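Exopolygalacturonate lyase (Vibrio vulnificus, PDB 5A29) binds manganese and probably cleaves pectate by beta-elimination, as an exolytic lyase of polysaccharide lyase family 2. Local coordinates at residues Ser238-Trp249 against Asn339-Arg350. Residues are numbered along the deposited sequence; the frame is centred on the assembly and turned at random.
Sequences SDLIYAAYQLDW and NALIELHLAEQR. With SRT (S,R meso-tartaric acid), chain D; EDO (1,2-ethanediol), chain M.
L346 packs into helix 234-250 as a knob, in a hole formed by I241, Y242, Y245 and Q246. Its CD1 lies 3.8 Å from CD2 of Y245, and the two side chains cross at about a right angle. Its CD2 approaches the Y242 ring at the edge. I342 covers one face of that ring with CD1, offset toward the rim. CG of Q246 lies on the opposite face, so the ring is held between I342 of the partner helix and Q246 of its own.

Q246 and Q349 pair through nearly coplanar amides, 17° apart. NE2 of Q246 donates to OE1 of Q349 at 3.0 Å, on a lone pair. The return bond, from Q349 NE2 to Q246 OE1, is weak at 3.4 Å. Q349 is extended, with CG anti to its backbone N (chi1 -177°), and lies flat on W249. Its CG sits over the centre of the indole six-membered ring, 3.7 Å from the centroid, as a CH-pi contact.

R350 bends at chi3 (79°). This turns its guanidinium end-on to D248, with NH1 at 2.8 Å and NH2 at 2.9 Å from the same atom, OD2. CD1 of Y245 lies over one guanidinium face. Water 2 links R350 NH1 and Q349 OE1 to the carbonyl of Y245.

At the other end, S238 OG donates to N339 OD1 at 2.8 Å and also bonds Y159. N339 ND2 donates to E343 OE2, from above the carboxylate plane, and to O41 of the bound meso-tartaric acid. K271 forms a salt bridge with the same OE2.

These nearly parallel helices, consistent with the family's alpha/alpha toroid, therefore join by an apolar centre with polar clasps at both ends. The bonds from S238 and to E343 probably fix the N339 amide, linking the packing to the tartrate pocket. The salt bridge would balance charge at the more open end.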
ATOM      1  N   SER A 238       3.496   7.478   5.430  1.00 18.71           N
ATOM      2  CA  SER A 238       2.733   6.376   6.019  1.00 18.02           C
ATOM      3  C   SER A 238       3.723   5.215   6.361  1.00 18.55           C
ATOM      4  O   SER A 238       3.625   4.625   7.437  1.00 20.23           O
ATOM      5  CB  SER A 238       1.590   5.897   5.011  1.00 16.23           C
ATOM      6  OG  SER A 238       0.806   4.879   5.691  1.00 19.44           O
ATOM      7  N   ASP A 239       4.668   4.857   5.484  1.00 17.16           N
ATOM      8  CA  ASP A 239       5.612   3.728   5.809  1.00 17.87           C
ATOM      9  C   ASP A 239       6.494   4.138   6.995  1.00 19.63           C
ATOM     10  O   ASP A 239       6.888   3.312   7.803  1.00 17.70           O
ATOM     11  CB  ASP A 239       6.580   3.498   4.647  1.00 17.70           C
ATOM     12  CG  ASP A 239       6.214   2.263   3.770  1.00 24.56           C
ATOM     13  OD1 ASP A 239       5.903   1.143   4.278  1.00 21.11           O
ATOM     14  OD2 ASP A 239       6.337   2.418   2.566  1.00 25.25           O
ATOM     15  N   LEU A 240       6.937   5.399   7.025  1.00 16.98           N
ATOM     16  CA  LEU A 240       7.746   5.833   8.194  1.00 20.10           C
ATOM     17  C   LEU A 240       7.039   5.748   9.522  1.00 15.81           C
ATOM     18  O   LEU A 240       7.629   5.268  10.492  1.00 20.43           O
ATOM     19  CB  LEU A 240       8.300   7.274   7.972  1.00 19.06           C
ATOM     20  CG  LEU A 240       9.406   7.267   6.882  1.00 21.59           C
ATOM     21  CD1 LEU A 240       9.636   8.710   6.392  1.00 24.74           C
ATOM     22  CD2 LEU A 240      10.736   6.638   7.343  1.00 22.51           C
ATOM     23  N   ILE A 241       5.785   6.156   9.540  1.00 14.79           N
ATOM     24  CA  ILE A 241       4.931   6.138  10.748  1.00 18.04           C
ATOM     25  C   ILE A 241       4.761   4.658  11.156  1.00 17.91           C
ATOM     26  O   ILE A 241       4.979   4.321  12.315  1.00 17.22           O
ATOM     27  CB  ILE A 241       3.541   6.743  10.451  1.00 16.41           C
ATOM     28  CG1 ILE A 241       3.632   8.300  10.296  1.00 17.42           C
ATOM     29  CG2 ILE A 241       2.570   6.483  11.558  1.00 18.60           C
ATOM     30  CD1 ILE A 241       2.508   8.874   9.491  1.00 19.15           C
ATOM     31  N   TYR A 242       4.416   3.813  10.181  1.00 16.35           N
ATOM     32  CA  TYR A 242       4.212   2.384  10.444  1.00 18.04           C
ATOM     33  C   TYR A 242       5.496   1.779  11.070  1.00 16.78           C
ATOM     34  O   TYR A 242       5.414   1.041  12.065  1.00 18.03           O
ATOM     35  CB  TYR A 242       3.772   1.638   9.128  1.00 16.32           C
ATOM     36  CG  TYR A 242       3.582   0.118   9.348  1.00 17.85           C
ATOM     37  CD1 TYR A 242       2.720  -0.378  10.346  1.00 19.53           C
ATOM     38  CD2 TYR A 242       4.217  -0.791   8.499  1.00 19.11           C
ATOM     39  CE1 TYR A 242       2.569  -1.761  10.525  1.00 20.82           C
ATOM     40  CE2 TYR A 242       4.073  -2.166   8.685  1.00 22.51           C
ATOM     41  CZ  TYR A 242       3.240  -2.632   9.674  1.00 21.76           C
ATOM     42  OH  TYR A 242       3.176  -4.016   9.899  1.00 22.08           O
ATOM     43  N   ALA A 243       6.656   2.075  10.478  1.00 17.47           N
ATOM     44  CA  ALA A 243       7.916   1.464  10.928  1.00 18.59           C
ATOM     45  C   ALA A 243       8.268   1.900  12.345  1.00 20.67           C
ATOM     46  O   ALA A 243       8.616   1.067  13.173  1.00 21.06           O
ATOM     47  CB  ALA A 243       9.041   1.745   9.975  1.00 16.96           C
ATOM     48  N   ALA A 244       8.064   3.173  12.650  1.00 18.85           N
ATOM     49  CA  ALA A 244       8.465   3.729  13.980  1.00 19.22           C
ATOM     50  C   ALA A 244       7.562   3.101  15.019  1.00 21.51           C
ATOM     51  O   ALA A 244       8.027   2.642  16.060  1.00 19.59           O
ATOM     52  CB  ALA A 244       8.256   5.222  13.985  1.00 17.13           C
ATOM     53  N   TYR A 245       6.275   2.949  14.693  1.00 16.85           N
ATOM     54  CA  TYR A 245       5.386   2.359  15.680  1.00 18.78           C
ATOM     55  C   TYR A 245       5.610   0.849  15.861  1.00 18.55           C
ATOM     56  O   TYR A 245       5.398   0.305  16.952  1.00 21.49           O
ATOM     57  CB  TYR A 245       3.962   2.638  15.314  1.00 18.43           C
ATOM     58  CG  TYR A 245       3.400   3.913  15.871  1.00 21.20           C
ATOM     59  CD1 TYR A 245       3.064   4.011  17.225  1.00 23.13           C
ATOM     60  CD2 TYR A 245       3.170   5.031  15.031  1.00 18.93           C
ATOM     61  CE1 TYR A 245       2.485   5.162  17.758  1.00 23.65           C
ATOM     62  CE2 TYR A 245       2.574   6.200  15.561  1.00 20.58           C
ATOM     63  CZ  TYR A 245       2.225   6.247  16.913  1.00 23.06           C
ATOM     64  OH  TYR A 245       1.599   7.369  17.457  1.00 24.17           O
ATOM     65  N   GLN A 246       6.034   0.171  14.796  1.00 17.45           N
ATOM     66  CA  GLN A 246       6.355  -1.279  14.930  1.00 17.75           C
ATOM     67  C   GLN A 246       7.689  -1.457  15.713  1.00 20.52           C
ATOM     68  O   GLN A 246       7.841  -2.390  16.510  1.00 21.94           O
ATOM     69  CB  GLN A 246       6.492  -1.959  13.545  1.00 18.88           C
ATOM     70  CG  GLN A 246       5.170  -2.050  12.811  1.00 18.61           C
ATOM     71  CD  GLN A 246       4.051  -2.530  13.723  1.00 24.56           C
ATOM     72  OE1 GLN A 246       4.053  -3.692  14.122  1.00 27.11           O
ATOM     73  NE2 GLN A 246       3.152  -1.631  14.133  1.00 25.25           N
ATOM     74  N   LEU A 247       8.601  -0.544  15.565  1.00 21.53           N
ATOM     75  CA  LEU A 247       9.806  -0.617  16.433  1.00 23.13           C
ATOM     76  C   LEU A 247       9.404  -0.517  17.918  1.00 23.30           C
ATOM     77  O   LEU A 247       9.834  -1.362  18.764  1.00 22.77           O
ATOM     78  CB  LEU A 247      10.873   0.417  15.998  1.00 22.82           C
ATOM     79  CG  LEU A 247      12.095   0.589  16.943  1.00 26.45           C
ATOM     80  CD1 LEU A 247      12.954  -0.668  17.012  1.00 26.32           C
ATOM     81  CD2 LEU A 247      12.980   1.766  16.487  1.00 23.70           C
ATOM     82  N   ASP A 248       8.560   0.458  18.241  1.00 21.72           N
ATOM     83  CA  ASP A 248       8.112   0.607  19.620  1.00 25.83           C
ATOM     84  C   ASP A 248       7.402  -0.645  20.077  1.00 29.85           C
ATOM     85  O   ASP A 248       7.484  -1.023  21.243  1.00 24.35           O
ATOM     86  CB  ASP A 248       7.098   1.765  19.762  1.00 24.90           C
ATOM     87  CG  ASP A 248       6.510   1.868  21.180  1.00 27.69           C
ATOM     88  OD1 ASP A 248       7.210   2.389  22.052  1.00 27.77           O
ATOM     89  OD2 ASP A 248       5.349   1.497  21.442  1.00 27.26           O
ATOM     90  N   TRP A 249       6.549  -1.193  19.219  1.00 23.62           N
ATOM     91  CA  TRP A 249       5.770  -2.346  19.593  1.00 24.72           C
ATOM     92  C   TRP A 249       6.633  -3.602  19.805  1.00 23.20           C
ATOM     93  O   TRP A 249       6.317  -4.396  20.710  1.00 26.37           O
ATOM     94  CB  TRP A 249       4.717  -2.663  18.489  1.00 26.82           C
ATOM     95  CG  TRP A 249       3.821  -3.846  18.801  1.00 26.60           C
ATOM     96  CD1 TRP A 249       3.853  -5.098  18.203  1.00 28.72           C
ATOM     97  CD2 TRP A 249       2.785  -3.891  19.754  1.00 28.24           C
ATOM     98  NE1 TRP A 249       2.864  -5.879  18.724  1.00 29.25           N
ATOM     99  CE2 TRP A 249       2.216  -5.181  19.699  1.00 30.25           C
ATOM    100  CE3 TRP A 249       2.254  -2.960  20.648  1.00 27.94           C
ATOM    101  CZ2 TRP A 249       1.132  -5.550  20.490  1.00 32.54           C
ATOM    102  CZ3 TRP A 249       1.187  -3.334  21.428  1.00 32.49           C
ATOM    103  CH2 TRP A 249       0.654  -4.625  21.364  1.00 30.29           C
ATOM    104  N   ASN A 339      -3.421   4.591   3.919  1.00 13.91           N
ATOM    105  CA  ASN A 339      -2.996   5.074   5.263  1.00 17.16           C
ATOM    106  C   ASN A 339      -4.103   4.834   6.309  1.00 16.53           C
ATOM    107  O   ASN A 339      -3.804   4.632   7.503  1.00 17.41           O
ATOM    108  CB  ASN A 339      -2.592   6.522   5.235  1.00 15.88           C
ATOM    109  CG  ASN A 339      -2.026   6.977   6.603  1.00 17.59           C
ATOM    110  OD1 ASN A 339      -0.977   6.473   7.055  1.00 17.28           O
ATOM    111  ND2 ASN A 339      -2.768   7.856   7.262  1.00 18.27           N
ATOM    112  N   ALA A 340      -5.355   4.843   5.862  1.00 15.13           N
ATOM    113  CA  ALA A 340      -6.434   4.521   6.786  1.00 15.19           C
ATOM    114  C   ALA A 340      -6.260   3.104   7.363  1.00 17.39           C
ATOM    115  O   ALA A 340      -6.468   2.905   8.555  1.00 15.89           O
ATOM    116  CB  ALA A 340      -7.808   4.653   6.089  1.00 16.95           C
ATOM    117  N   LEU A 341      -5.912   2.120   6.537  1.00 15.25           N
ATOM    118  CA  LEU A 341      -5.684   0.766   7.040  1.00 16.30           C
ATOM    119  C   LEU A 341      -4.536   0.717   8.021  1.00 18.33           C
ATOM    120  O   LEU A 341      -4.636   0.012   9.040  1.00 16.72           O
ATOM    121  CB  LEU A 341      -5.438  -0.252   5.892  1.00 16.03           C
ATOM    122  CG  LEU A 341      -6.715  -0.505   5.087  1.00 15.68           C
ATOM    123  CD1 LEU A 341      -6.215  -1.470   3.955  1.00 16.47           C
ATOM    124  CD2 LEU A 341      -7.909  -1.172   5.837  1.00 16.40           C
ATOM    125  N   ILE A 342      -3.455   1.435   7.729  1.00 16.34           N
ATOM    126  CA  ILE A 342      -2.339   1.454   8.662  1.00 16.60           C
ATOM    127  C   ILE A 342      -2.806   2.053  10.029  1.00 17.50           C
ATOM    128  O   ILE A 342      -2.483   1.526  11.115  1.00 19.34           O
ATOM    129  CB  ILE A 342      -1.190   2.293   8.066  1.00 21.04           C
ATOM    130  CG1 ILE A 342      -0.572   1.491   6.908  1.00 21.29           C
ATOM    131  CG2 ILE A 342      -0.109   2.625   9.117  1.00 23.72           C
ATOM    132  CD1 ILE A 342       0.011   0.138   7.295  1.00 19.13           C
ATOM    133  N   GLU A 343      -3.514   3.181  10.002  1.00 18.51           N
ATOM    134  CA  GLU A 343      -3.828   3.877  11.269  1.00 18.81           C
ATOM    135  C   GLU A 343      -4.822   3.053  12.049  1.00 19.20           C
ATOM    136  O   GLU A 343      -4.762   2.989  13.299  1.00 17.47           O
ATOM    137  CB  GLU A 343      -4.382   5.285  11.020  1.00 18.53           C
ATOM    138  CG  GLU A 343      -3.227   6.167  10.526  1.00 21.79           C
ATOM    139  CD  GLU A 343      -3.542   7.683  10.513  1.00 27.63           C
ATOM    140  OE1 GLU A 343      -4.695   8.087  10.842  1.00 27.02           O
ATOM    141  OE2 GLU A 343      -2.606   8.458  10.122  1.00 29.12           O
ATOM    142  N   LEU A 344      -5.779   2.433  11.353  1.00 17.10           N
ATOM    143  CA  LEU A 344      -6.688   1.522  12.054  1.00 17.57           C
ATOM    144  C   LEU A 344      -5.977   0.331  12.652  1.00 19.30           C
ATOM    145  O   LEU A 344      -6.385  -0.156  13.721  1.00 20.65           O
ATOM    146  CB  LEU A 344      -7.842   1.019  11.125  1.00 16.05           C
ATOM    147  CG  LEU A 344      -8.827   2.218  10.771  1.00 17.58           C
ATOM    148  CD1 LEU A 344      -9.706   1.859   9.545  1.00 17.38           C
ATOM    149  CD2 LEU A 344      -9.722   2.628  11.946  1.00 17.86           C
ATOM    150  N   HIS A 345      -5.014  -0.223  11.934  1.00 17.82           N
ATOM    151  CA  HIS A 345      -4.248  -1.351  12.461  1.00 18.91           C
ATOM    152  C   HIS A 345      -3.467  -0.931  13.747  1.00 21.41           C
ATOM    153  O   HIS A 345      -3.444  -1.650  14.746  1.00 18.50           O
ATOM    154  CB  HIS A 345      -3.264  -1.836  11.360  1.00 18.53           C
ATOM    155  CG  HIS A 345      -2.256  -2.805  11.859  1.00 21.08           C
ATOM    156  ND1 HIS A 345      -2.609  -4.019  12.390  1.00 21.21           N
ATOM    157  CD2 HIS A 345      -0.904  -2.719  11.973  1.00 21.70           C
ATOM    158  CE1 HIS A 345      -1.512  -4.674  12.754  1.00 23.34           C
ATOM    159  NE2 HIS A 345      -0.462  -3.912  12.489  1.00 22.90           N
ATOM    160  N   LEU A 346      -2.864   0.240  13.722  1.00 16.58           N
ATOM    161  CA  LEU A 346      -2.128   0.768  14.892  1.00 19.38           C
ATOM    162  C   LEU A 346      -3.079   1.119  16.038  1.00 21.70           C
ATOM    163  O   LEU A 346      -2.777   0.841  17.225  1.00 24.56           O
ATOM    164  CB  LEU A 346      -1.360   2.039  14.475  1.00 19.27           C
ATOM    165  CG  LEU A 346      -0.218   1.859  13.499  1.00 20.96           C
ATOM    166  CD1 LEU A 346       0.409   3.213  13.153  1.00 22.37           C
ATOM    167  CD2 LEU A 346       0.860   0.853  13.944  1.00 21.29           C
ATOM    168  N   ALA A 347      -4.258   1.643  15.723  1.00 19.19           N
ATOM    169  CA  ALA A 347      -5.197   1.946  16.792  1.00 20.58           C
ATOM    170  C   ALA A 347      -5.554   0.667  17.558  1.00 25.69           C
ATOM    171  O   ALA A 347      -5.720   0.699  18.800  1.00 23.54           O
ATOM    172  CB  ALA A 347      -6.485   2.564  16.270  1.00 17.97           C
ATOM    173  N   GLU A 348      -5.848  -0.396  16.801  1.00 20.77           N
ATOM    174  CA  GLU A 348      -6.244  -1.668  17.351  1.00 21.69           C
ATOM    175  C   GLU A 348      -5.077  -2.344  18.077  1.00 27.73           C
ATOM    176  O   GLU A 348      -5.268  -2.846  19.169  1.00 28.52           O
ATOM    177  CB  GLU A 348      -6.728  -2.637  16.262  1.00 22.81           C
ATOM    178  CG  GLU A 348      -7.408  -3.822  16.906  1.00 31.59           C
ATOM    179  CD  GLU A 348      -8.027  -4.809  15.919  1.00 38.75           C
ATOM    180  OE1 GLU A 348      -7.825  -4.668  14.688  1.00 43.45           O
ATOM    181  OE2 GLU A 348      -8.737  -5.731  16.403  1.00 46.44           O
ATOM    182  N   GLN A 349      -3.893  -2.337  17.477  1.00 24.28           N
ATOM    183  CA  GLN A 349      -2.738  -2.991  18.056  1.00 24.90           C
ATOM    184  C   GLN A 349      -2.411  -2.352  19.435  1.00 27.87           C
ATOM    185  O   GLN A 349      -2.137  -3.048  20.416  1.00 27.13           O
ATOM    186  CB  GLN A 349      -1.579  -2.839  17.119  1.00 24.42           C
ATOM    187  CG  GLN A 349      -0.314  -3.541  17.573  1.00 24.65           C
ATOM    188  CD  GLN A 349       0.831  -3.310  16.614  1.00 23.95           C
ATOM    189  OE1 GLN A 349       1.206  -2.156  16.329  1.00 26.99           O
ATOM    190  NE2 GLN A 349       1.378  -4.379  16.084  1.00 27.53           N
ATOM    191  N   ARG A 350      -2.473  -1.034  19.489  1.00 25.05           N
ATOM    192  CA  ARG A 350      -2.050  -0.277  20.647  1.00 24.37           C
ATOM    193  C   ARG A 350      -3.156   0.044  21.615  1.00 27.06           C
ATOM    194  O   ARG A 350      -2.918   0.741  22.615  1.00 28.62           O
ATOM    195  CB  ARG A 350      -1.405   1.010  20.185  1.00 23.89           C
ATOM    196  CG  ARG A 350      -0.152   0.772  19.369  1.00 22.37           C
ATOM    197  CD  ARG A 350       0.418   2.106  18.884  1.00 22.85           C
ATOM    198  NE  ARG A 350       1.146   2.752  19.986  1.00 24.86           N
ATOM    199  CZ  ARG A 350       2.363   2.376  20.411  1.00 23.91           C
ATOM    200  NH1 ARG A 350       3.003   1.340  19.852  1.00 23.44           N
ATOM    201  NH2 ARG A 350       2.947   3.031  21.449  1.00 24.97           N
TER
HETATM  202  O1  SRT D1568      -3.179  11.548   5.109  0.60 45.19           O
HETATM  203  O11 SRT D1568      -4.423  13.073   6.033  0.60 21.27           O
HETATM  204  C1  SRT D1568      -3.956  11.926   6.014  0.60 33.05           C
HETATM  205  C2  SRT D1568      -4.155  10.923   7.134  0.60 34.08           C
HETATM  206  O2  SRT D1568      -3.480  11.546   8.169  0.60 36.11           O
HETATM  207  C3  SRT D1568      -5.544  10.514   7.679  0.60 35.92           C
HETATM  208  O3  SRT D1568      -6.606  11.282   7.168  0.60 41.05           O
HETATM  209  C4  SRT D1568      -5.955   9.062   7.505  0.60 39.75           C
HETATM  210  O4  SRT D1568      -6.557   8.624   8.524  0.60 39.59           O
HETATM  211  O41 SRT D1568      -5.675   8.389   6.448  0.60 21.87           O
HETATM  212  C1  EDO M1577      -7.060  -4.736  11.395  1.00 51.25           C
HETATM  213  O1  EDO M1577      -5.841  -5.480  11.538  1.00 63.27           O
HETATM  214  C2  EDO M1577      -6.761  -3.286  11.862  1.00 44.14           C
HETATM  215  O2  EDO M1577      -7.870  -2.528  12.455  1.00 33.19           O
HETATM  216  O   HOH W   1       2.084  -5.042  12.052  1.00 22.51           O
HETATM  217  O   HOH W   2       2.578  -0.078  17.485  1.00 24.33           O
HETATM  218  O   HOH W   3       5.275   3.685  23.633  1.00 47.42           O